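Local atomic coordinates of AbyA5 (Verrucosispora maris, PDB entry 4YWF), a protein that catalyses the elimination of acetate during spirotetronate biosynthesis, on the scaffold of an esterase-like member of the alpha/beta-hydrolase superfamily. Residues A[143-148]-A[163-168]; A[212-217]-A[346-351]; A[222-227]-A[294-299]. The protein carries 4 engineered substitutions. One frame throughout, in Å; residues are numbered along the deposited sequence.

Contact 1 (A[143-148]-A[163-168]); sequences PVLLMT and PELARY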
loop_
_atom_site.group_PDB
_atom_site.type_symbol
_atom_site.label_atom_id
_atom_site.label_comp_id
_atom_site.label_asym_id
_atom_site.label_seq_id
_atom_site.Cartn_x
_atom_site.Cartn_y
_atom_site.Cartn_z
ATOM N N PRO A 143 -14.287 11.344 -9.935
ATOM C CA PRO A 143 -13.602 11.282 -8.642
ATOM C C PRO A 143 -12.368 10.425 -8.645
ATOM O O PRO A 143 -12.325 9.441 -9.360
ATOM C CB PRO A 143 -14.630 10.636 -7.718
ATOM C CG PRO A 143 -15.613 9.961 -8.622
ATOM C CD PRO A 143 -15.650 10.788 -9.883
ATOM N N VAL A 144 -11.395 10.791 -7.827
ATOM C CA VAL A 144 -10.118 10.083 -7.766
ATOM C C VAL A 144 -10.142 8.942 -6.710
ATOM O O VAL A 144 -10.581 9.150 -5.574
ATOM C CB VAL A 144 -8.942 11.053 -7.439
ATOM C CG1 VAL A 144 -7.654 10.294 -7.374
ATOM C CG2 VAL A 144 -8.743 12.075 -8.528
ATOM N N LEU A 145 -9.702 7.749 -7.085
ATOM C CA LEU A 145 -9.369 6.741 -6.084
ATOM C C LEU A 145 -7.865 6.560 -6.016
ATOM O O LEU A 145 -7.228 6.083 -6.977
ATOM C CB LEU A 145 -10.090 5.430 -6.298
ATOM C CG LEU A 145 -9.808 4.311 -5.299
ATOM C CD1 LEU A 145 -10.228 4.561 -3.867
ATOM C CD2 LEU A 145 -10.599 3.136 -5.805
ATOM N N LEU A 146 -7.282 7.043 -4.912
ATOM C CA LEU A 146 -5.879 6.859 -4.726
ATOM C C LEU A 146 -5.595 5.534 -3.961
ATOM O O LEU A 146 -6.115 5.320 -2.886
ATOM C CB LEU A 146 -5.276 8.044 -3.988
ATOM C CG LEU A 146 -5.221 9.413 -4.648
ATOM C CD1 LEU A 146 -4.498 10.356 -3.758
ATOM C CD2 LEU A 146 -4.539 9.451 -6.013
HETATM N N MSE A 147 -4.737 4.676 -4.492
HETATM C CA MSE A 147 -4.463 3.387 -3.841
HETATM C C MSE A 147 -3.046 3.187 -3.563
HETATM O O MSE A 147 -2.213 3.274 -4.500
HETATM C CB MSE A 147 -4.956 2.270 -4.719
HETATM C CG MSE A 147 -4.890 0.950 -3.945
HETATM SE SE MSE A 147 -6.211 -0.338 -4.642
HETATM C CE MSE A 147 -6.015 -1.834 -3.348
ATOM N N THR A 148 -2.753 2.826 -2.314
ATOM C CA THR A 148 -1.421 2.464 -1.863
ATOM C C THR A 148 -1.434 1.346 -0.823
ATOM O O THR A 148 -2.362 1.189 -0.070
ATOM C CB THR A 148 -0.698 3.667 -1.187
ATOM O OG1 THR A 148 -1.468 4.148 -0.067
ATOM C CG2 THR A 148 -0.490 4.799 -2.159
ATOM N N PRO A 163 -8.651 -1.444 -14.224
ATOM C CA PRO A 163 -9.829 -1.326 -15.122
ATOM C C PRO A 163 -11.139 -1.512 -14.366
ATOM O O PRO A 163 -12.123 -0.849 -14.690
ATOM C CB PRO A 163 -9.645 -2.492 -16.147
ATOM C CG PRO A 163 -8.225 -2.890 -16.007
ATOM C CD PRO A 163 -7.737 -2.509 -14.630
ATOM N N GLU A 164 -11.162 -2.411 -13.392
ATOM C CA GLU A 164 -12.413 -2.651 -12.653
ATOM C C GLU A 164 -12.744 -1.486 -11.732
ATOM O O GLU A 164 -13.883 -1.093 -11.628
ATOM C CB GLU A 164 -12.355 -3.938 -11.887
ATOM C CG GLU A 164 -12.324 -5.143 -12.809
ATOM C CD GLU A 164 -11.052 -5.941 -12.671
ATOM O OE1 GLU A 164 -11.084 -6.876 -11.856
ATOM O OE2 GLU A 164 -10.028 -5.638 -13.365
ATOM N N LEU A 165 -11.741 -0.876 -11.113
ATOM C CA LEU A 165 -11.968 0.401 -10.391
ATOM C C LEU A 165 -12.444 1.572 -11.270
ATOM O O LEU A 165 -13.373 2.304 -10.920
ATOM C CB LEU A 165 -10.700 0.799 -9.645
ATOM C CG LEU A 165 -10.223 -0.106 -8.524
ATOM C CD1 LEU A 165 -8.857 0.394 -8.002
ATOM C CD2 LEU A 165 -11.209 -0.177 -7.380
ATOM N N ALA A 166 -11.850 1.753 -12.443
ATOM C CA ALA A 166 -12.402 2.714 -13.398
ATOM C C ALA A 166 -13.885 2.403 -13.776
ATOM O O ALA A 166 -14.681 3.329 -13.933
ATOM C CB ALA A 166 -11.552 2.786 -14.639
ATOM N N ARG A 167 -14.224 1.111 -13.861
ATOM C CA ARG A 167 -15.573 0.656 -14.230
ATOM C C ARG A 167 -16.580 1.104 -13.157
ATOM O O ARG A 167 -17.765 1.309 -13.474
ATOM C CB ARG A 167 -15.616 -0.878 -14.411
ATOM C CG ARG A 167 -15.861 -1.366 -15.836
ATOM C CD ARG A 167 -14.777 -2.304 -16.399
ATOM N NE ARG A 167 -14.691 -3.634 -15.772
ATOM C CZ ARG A 167 -15.594 -4.613 -15.903
ATOM N NH1 ARG A 167 -15.416 -5.768 -15.272
ATOM N NH2 ARG A 167 -16.688 -4.441 -16.644
ATOM N N TYR A 168 -16.114 1.295 -11.912
ATOM C CA TYR A 168 -16.957 1.911 -10.890
ATOM C C TYR A 168 -17.020 3.447 -10.973
ATOM O O TYR A 168 -17.592 4.083 -10.088
ATOM C CB TYR A 168 -16.546 1.455 -9.527
ATOM C CG TYR A 168 -16.963 0.038 -9.151
ATOM C CD1 TYR A 168 -18.310 -0.286 -8.992
ATOM C CD2 TYR A 168 -16.030 -0.942 -8.878
ATOM C CE1 TYR A 168 -18.706 -1.575 -8.624
ATOM C CE2 TYR A 168 -16.406 -2.220 -8.491
ATOM C CZ TYR A 168 -17.748 -2.529 -8.379
ATOM O OH TYR A 168 -18.150 -3.792 -8.004
#

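Contact 2 (A[212-217]-A[346-351]); sequences YAMALS and AQVLEM. Engineered in segment 212-217: M214 (natural residue Leu).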
loop_
_atom_site.group_PDB
_atom_site.type_symbol
_atom_site.label_atom_id
_atom_site.label_comp_id
_atom_site.label_asym_id
_atom_site.label_seq_id
_atom_site.Cartn_x
_atom_site.Cartn_y
_atom_site.Cartn_z
ATOM N N TYR A 212 -10.461 9.888 -2.799
ATOM C CA TYR A 212 -10.635 8.841 -1.754
ATOM C C TYR A 212 -9.369 8.015 -1.727
ATOM O O TYR A 212 -8.987 7.554 -2.785
ATOM C CB TYR A 212 -11.869 8.033 -2.082
ATOM C CG TYR A 212 -13.070 8.974 -2.230
ATOM C CD1 TYR A 212 -13.835 9.343 -1.102
ATOM C CD2 TYR A 212 -13.408 9.549 -3.489
ATOM C CE1 TYR A 212 -14.907 10.205 -1.220
ATOM C CE2 TYR A 212 -14.471 10.417 -3.612
ATOM C CZ TYR A 212 -15.217 10.753 -2.479
ATOM O OH TYR A 212 -16.287 11.614 -2.604
ATOM N N ALA A 213 -8.658 7.969 -0.574
ATOM C CA ALA A 213 -7.457 7.142 -0.394
ATOM C C ALA A 213 -7.792 5.757 0.157
ATOM O O ALA A 213 -8.223 5.579 1.331
ATOM C CB ALA A 213 -6.459 7.805 0.544
HETATM N N MSE A 214 -7.625 4.755 -0.713
HETATM C CA MSE A 214 -7.503 3.389 -0.307
HETATM C C MSE A 214 -6.078 3.138 0.064
HETATM O O MSE A 214 -5.275 2.632 -0.738
HETATM C CB MSE A 214 -7.916 2.495 -1.466
HETATM C CG MSE A 214 -7.740 1.057 -1.081
HETATM SE SE MSE A 214 -9.342 0.337 -0.160
HETATM C CE MSE A 214 -10.518 0.264 -1.776
ATOM N N ALA A 215 -5.754 3.494 1.298
ATOM C CA ALA A 215 -4.332 3.529 1.753
ATOM C C ALA A 215 -4.154 2.492 2.851
ATOM O O ALA A 215 -4.455 2.735 4.025
ATOM C CB ALA A 215 -4.006 4.924 2.241
ATOM N N LEU A 216 -3.740 1.303 2.434
ATOM C CA LEU A 216 -3.596 0.123 3.318
ATOM C C LEU A 216 -2.318 0.143 4.209
ATOM O O LEU A 216 -1.311 0.727 3.850
ATOM C CB LEU A 216 -3.571 -1.161 2.475
ATOM C CG LEU A 216 -4.809 -1.518 1.652
ATOM C CD1 LEU A 216 -5.086 -0.493 0.601
ATOM C CD2 LEU A 216 -4.604 -2.850 0.917
ATOM N N SER A 217 -2.392 -0.474 5.376
ATOM C CA SER A 217 -1.272 -0.565 6.259
ATOM C C SER A 217 -0.631 0.802 6.558
ATOM O O SER A 217 -1.336 1.821 6.754
ATOM C CB SER A 217 -0.327 -1.584 5.583
ATOM O OG SER A 217 0.799 -1.903 6.342
ATOM N N ALA A 346 -17.132 -1.615 -0.594
ATOM C CA ALA A 346 -18.431 -1.125 -0.229
ATOM C C ALA A 346 -18.295 0.204 0.479
ATOM O O ALA A 346 -19.042 1.128 0.235
ATOM C CB ALA A 346 -19.111 -2.120 0.683
ATOM N N GLN A 347 -17.298 0.298 1.357
ATOM C CA GLN A 347 -17.041 1.534 2.044
ATOM C C GLN A 347 -16.672 2.701 1.082
ATOM O O GLN A 347 -17.213 3.786 1.219
ATOM C CB GLN A 347 -15.915 1.339 3.080
ATOM C CG GLN A 347 -16.397 0.604 4.323
ATOM C CD GLN A 347 -17.284 1.475 5.185
ATOM O OE1 GLN A 347 -17.040 2.672 5.369
ATOM N NE2 GLN A 347 -18.278 0.863 5.779
ATOM N N VAL A 348 -15.757 2.493 0.124
ATOM C CA VAL A 348 -15.381 3.610 -0.763
ATOM C C VAL A 348 -16.501 3.976 -1.704
ATOM O O VAL A 348 -16.713 5.133 -1.973
ATOM C CB VAL A 348 -14.121 3.416 -1.576
ATOM C CG1 VAL A 348 -14.209 2.256 -2.531
ATOM C CG2 VAL A 348 -13.862 4.714 -2.364
ATOM N N LEU A 349 -17.314 3.014 -2.112
ATOM C CA LEU A 349 -18.457 3.377 -2.932
ATOM C C LEU A 349 -19.499 4.207 -2.205
ATOM O O LEU A 349 -20.103 5.106 -2.816
ATOM C CB LEU A 349 -19.117 2.150 -3.519
ATOM C CG LEU A 349 -18.273 1.289 -4.449
ATOM C CD1 LEU A 349 -19.046 0.044 -4.861
ATOM C CD2 LEU A 349 -17.813 2.045 -5.683
ATOM N N GLU A 350 -19.724 3.923 -0.929
ATOM C CA GLU A 350 -20.606 4.713 -0.112
ATOM C C GLU A 350 -20.075 6.097 0.078
ATOM O O GLU A 350 -20.785 7.031 -0.176
ATOM C CB GLU A 350 -20.823 4.069 1.243
ATOM C CG GLU A 350 -21.854 4.769 2.109
ATOM C CD GLU A 350 -21.212 5.782 3.029
ATOM O OE1 GLU A 350 -20.001 5.719 3.227
ATOM O OE2 GLU A 350 -21.898 6.695 3.484
HETATM N N MSE A 351 -18.801 6.227 0.505
HETATM C CA MSE A 351 -18.211 7.515 0.737
HETATM C C MSE A 351 -18.214 8.398 -0.471
HETATM O O MSE A 351 -18.310 9.605 -0.349
HETATM C CB MSE A 351 -16.718 7.392 1.121
HETATM C CG MSE A 351 -16.534 6.732 2.438
HETATM SE SE MSE A 351 -14.602 6.439 2.707
HETATM C CE MSE A 351 -14.802 5.320 4.274
HETATM O O HOH W 1 -17.262 12.747 -0.450
#

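Contact 3 (A[222-227]-A[294-299]); sequences LALRAA and IPVAYV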
loop_
_atom_site.group_PDB
_atom_site.type_symbol
_atom_site.label_atom_id
_atom_site.label_comp_id
_atom_site.label_asym_id
_atom_site.label_seq_id
_atom_site.Cartn_x
_atom_site.Cartn_y
_atom_site.Cartn_z
ATOM N N LEU A 222 -0.263 7.665 6.825
ATOM C CA LEU A 222 0.080 8.845 6.072
ATOM C C LEU A 222 -1.144 9.602 5.641
ATOM O O LEU A 222 -1.163 10.888 5.665
ATOM C CB LEU A 222 0.885 8.499 4.845
ATOM C CG LEU A 222 2.314 7.944 5.071
ATOM C CD1 LEU A 222 2.920 7.667 3.687
ATOM C CD2 LEU A 222 3.157 8.930 5.915
ATOM N N ALA A 223 -2.166 8.845 5.231
ATOM C CA ALA A 223 -3.416 9.472 4.856
ATOM C C ALA A 223 -4.012 10.213 6.051
ATOM O O ALA A 223 -4.516 11.360 5.917
ATOM C CB ALA A 223 -4.391 8.421 4.331
ATOM N N LEU A 224 -4.053 9.556 7.205
ATOM C CA LEU A 224 -4.657 10.186 8.368
ATOM C C LEU A 224 -3.890 11.432 8.848
ATOM O O LEU A 224 -4.520 12.398 9.371
ATOM C CB LEU A 224 -4.764 9.215 9.536
ATOM C CG LEU A 224 -5.764 8.073 9.466
ATOM C CD1 LEU A 224 -5.343 6.981 10.435
ATOM C CD2 LEU A 224 -7.193 8.578 9.722
ATOM N N ARG A 225 -2.586 11.417 8.657
ATOM C CA ARG A 225 -1.715 12.548 8.970
ATOM C C ARG A 225 -1.960 13.654 7.952
ATOM O O ARG A 225 -1.997 14.829 8.328
ATOM C CB ARG A 225 -0.231 12.073 8.948
ATOM C CG ARG A 225 0.800 13.177 8.742
ATOM C CD ARG A 225 0.998 13.922 10.054
ATOM N NE ARG A 225 1.512 13.024 11.107
ATOM C CZ ARG A 225 1.287 13.158 12.428
ATOM N NH1 ARG A 225 0.506 14.145 12.909
ATOM N NH2 ARG A 225 1.812 12.285 13.278
ATOM N N ALA A 226 -2.222 13.300 6.687
ATOM C CA ALA A 226 -2.442 14.324 5.643
ATOM C C ALA A 226 -3.785 14.995 5.774
ATOM O O ALA A 226 -3.896 16.197 5.508
ATOM C CB ALA A 226 -2.349 13.753 4.238
ATOM N N ALA A 227 -4.813 14.204 6.126
ATOM C CA ALA A 227 -6.180 14.608 5.944
ATOM C C ALA A 227 -6.503 15.984 6.525
ATOM O O ALA A 227 -7.204 16.763 5.868
ATOM C CB ALA A 227 -7.127 13.573 6.565
ATOM N N ILE A 294 -13.448 13.485 7.898
ATOM C CA ILE A 294 -13.870 12.761 6.712
ATOM C C ILE A 294 -14.104 11.362 7.182
ATOM O O ILE A 294 -13.611 10.975 8.243
ATOM C CB ILE A 294 -12.767 12.758 5.639
ATOM C CG1 ILE A 294 -11.425 12.309 6.241
ATOM C CG2 ILE A 294 -12.658 14.147 5.005
ATOM C CD1 ILE A 294 -10.323 12.019 5.251
ATOM N N PRO A 295 -14.882 10.606 6.399
ATOM C CA PRO A 295 -15.091 9.255 6.839
ATOM C C PRO A 295 -13.791 8.448 6.769
ATOM O O PRO A 295 -12.909 8.697 5.909
ATOM C CB PRO A 295 -16.214 8.725 5.919
ATOM C CG PRO A 295 -16.478 9.799 4.931
ATOM C CD PRO A 295 -15.887 11.057 5.406
ATOM N N VAL A 296 -13.650 7.562 7.752
ATOM C CA VAL A 296 -12.537 6.682 7.872
ATOM C C VAL A 296 -13.016 5.304 8.163
ATOM O O VAL A 296 -13.742 5.085 9.124
ATOM C CB VAL A 296 -11.580 7.084 9.002
ATOM C CG1 VAL A 296 -10.442 6.102 9.049
ATOM C CG2 VAL A 296 -11.075 8.494 8.798
ATOM N N ALA A 297 -12.582 4.376 7.333
ATOM C CA ALA A 297 -12.906 2.939 7.457
ATOM C C ALA A 297 -11.604 2.182 7.682
ATOM O O ALA A 297 -10.581 2.550 7.100
ATOM C CB ALA A 297 -13.619 2.448 6.165
ATOM N N TYR A 298 -11.647 1.165 8.563
ATOM C CA TYR A 298 -10.480 0.445 8.990
ATOM C C TYR A 298 -10.752 -1.042 9.238
ATOM O O TYR A 298 -11.597 -1.456 10.075
ATOM C CB TYR A 298 -9.964 1.155 10.263
ATOM C CG TYR A 298 -8.677 0.686 10.858
ATOM C CD1 TYR A 298 -8.545 -0.580 11.421
ATOM C CD2 TYR A 298 -7.587 1.533 10.901
ATOM C CE1 TYR A 298 -7.346 -0.982 11.992
ATOM C CE2 TYR A 298 -6.384 1.153 11.422
ATOM C CZ TYR A 298 -6.252 -0.104 11.964
ATOM O OH TYR A 298 -5.034 -0.443 12.524
ATOM N N VAL A 299 -10.024 -1.861 8.559
ATOM C CA VAL A 299 -10.086 -3.310 8.782
ATOM C C VAL A 299 -8.970 -3.684 9.760
ATOM O O VAL A 299 -7.785 -3.589 9.436
ATOM C CB VAL A 299 -9.895 -4.147 7.518
ATOM C CG1 VAL A 299 -9.956 -5.644 7.915
ATOM C CG2 VAL A 299 -10.939 -3.845 6.447
#

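Contact 1 (A[143-148]-A[163-168])
L145 and L165 meet methyl to methyl, and the contact between strand 143-148 and helix 162-167 is built wholly from apolar side chains of this kind. L145 CD2 lies 3.7 Å from L165 CD2 and 3.9 Å from L165 CD1, so a single methyl of the strand residue is set against both branches of the helix residue. The two leucines cross at about a right angle. On the strand side, CG is anti to the backbone N of L145 (chi1 -180°), which carries the isobutyl group outward to the helix. M147, a selenomethionine two residues on and therefore on the same face of the strand, adds a looser touch: its SE is 4.3 Å from L165 CD1. L165 thus supplies the helix's whole share of the contact, with one methyl group serving both strand residues.

Strand 143-148, helix 162-167 and strand 171-174 form a beta-alpha-beta unit, a worked example of how an alpha/beta-hydrolase sheet is clothed. The two strands run parallel as neighbours, and L165 also touches A172 on the second of them.

Polar bonding lies within each element or with its neighbours. Within the helix, R167 N bonds to P163 O, 3.0 Å. L145 pairs by its backbone with A171 and V173, and F170 and W158 pack against L145 and M147, respectively.

Contact 2 (A[212-217]-A[346-351])
Y212 turns CG anti to its own carbonyl carbon (chi1 -55°), a setting that lays the phenol beside the last turn of helix 337-351, while V348 holds CG2 anti to its backbone N and CG1 between N and the carbonyl carbon (chi1 62°), presenting both methyls to the strand. CG2 of V348 sits 3.9 Å from CB of Y212. CG1 of V348 faces M214, a selenomethionine engineered in place of leucine, whose CE reaches to 4.3 Å from it. One turn further on, M351 has its CB 4.1 Å from CE1 of the Y212 ring, and its backbone O approaches the ring obliquely, 3.6 Å from the same CE1; the ring and the selenomethionine chain run alongside, pointing opposite ways, the latter continuing to V237 and A297.

The spacing is that of a helix laid on a sheet, here in the alpha/beta-hydrolase fold: the axes of strand 212-215 and helix 346-351 approach to 9.8 Å and run almost antiparallel, at 168°. Y212 points to the helix, A213 away from it, and M214 gets there only by the bend of its outer chain. The strand leads into S217, whose positive phi is consistent with the nucleophile elbow of this superfamily.

A water in the plane of the Y212 ring, at its edge, lies 2.6 Å from Y212 OH and donates a weak bond of 3.3 Å to M351 O. R210 NH2 is a second partner of the hydroxyl. An alanine here would keep the CB touch on V348 but would probably open a gap beside M351 CB and leave the water and R210 without the hydroxyl that both meet. Away from the strand, E350 forms a salt bridge with R323.

Contact 3 (A[222-227]-A[294-299])
L224 and V296 make the larger of the two touches between helix 218-226 and the segment that leads into strand 296-301. One methyl of the leucine, CD2, nestles against both branches of the valine, 4.0 Å from V296 CG2 and 4.1 Å from V296 CG1. The side chain of L224 does not leave the helix straight toward the strand; its CG is anti to the carbonyl carbon (chi1 -71°), which brings CD2 round to the valine. The two side chains cross obliquely. L284, in a loop, also packs on L224, and F322 of the next strand on V296.

The second touch, at A227, is closer but smaller. I294 CD1 stands 3.8 Å from A227 CB, a single methyl on a single methyl. The isoleucine gets there because CG1 lies between its backbone N and carbonyl carbon (chi1 50°) and the chain then runs extended (chi2 169°) to carry CD1 outward.

The helix lies over more than one strand of the alpha/beta-hydrolase sheet: A223 meets I236 of strand 233-239, as I294 also does. That strand runs next to strand 296-301 in the parallel part of the sheet. A297, on the alternate side of the strand, instead meets W343 and Q347 of helix 337-351, so the sheet is sandwiched here between two helices.

Toward the solvent the association thins. A227 is partly exposed although its CB is engaged, and R225, also partly exposed, turns from the strand to form a salt bridge with D288.

All three contacts reach one mixed sheet. Contact 1 closes first along the chain; contact 2 then joins distant parts, and contact 3 is nested inside the loop that it closes. The centres of contacts 1 and 2 are about 10 Å apart, and their neighbouring parallel strands probably hydrogen-bond, L146 O lying 2.7 Å from M214 N. The centres of contacts 2 and 3 are about 9 Å apart and the two touch, with M351 CE 3.6 Å from A297 CB. Contacts 1 and 3, about 17 Å apart between centres, do not touch. Helices 162-167 and 337-351 lie on one face of the sheet and helix 218-226 on the other, the layered alpha/beta/alpha build of an alpha/beta-hydrolase fold.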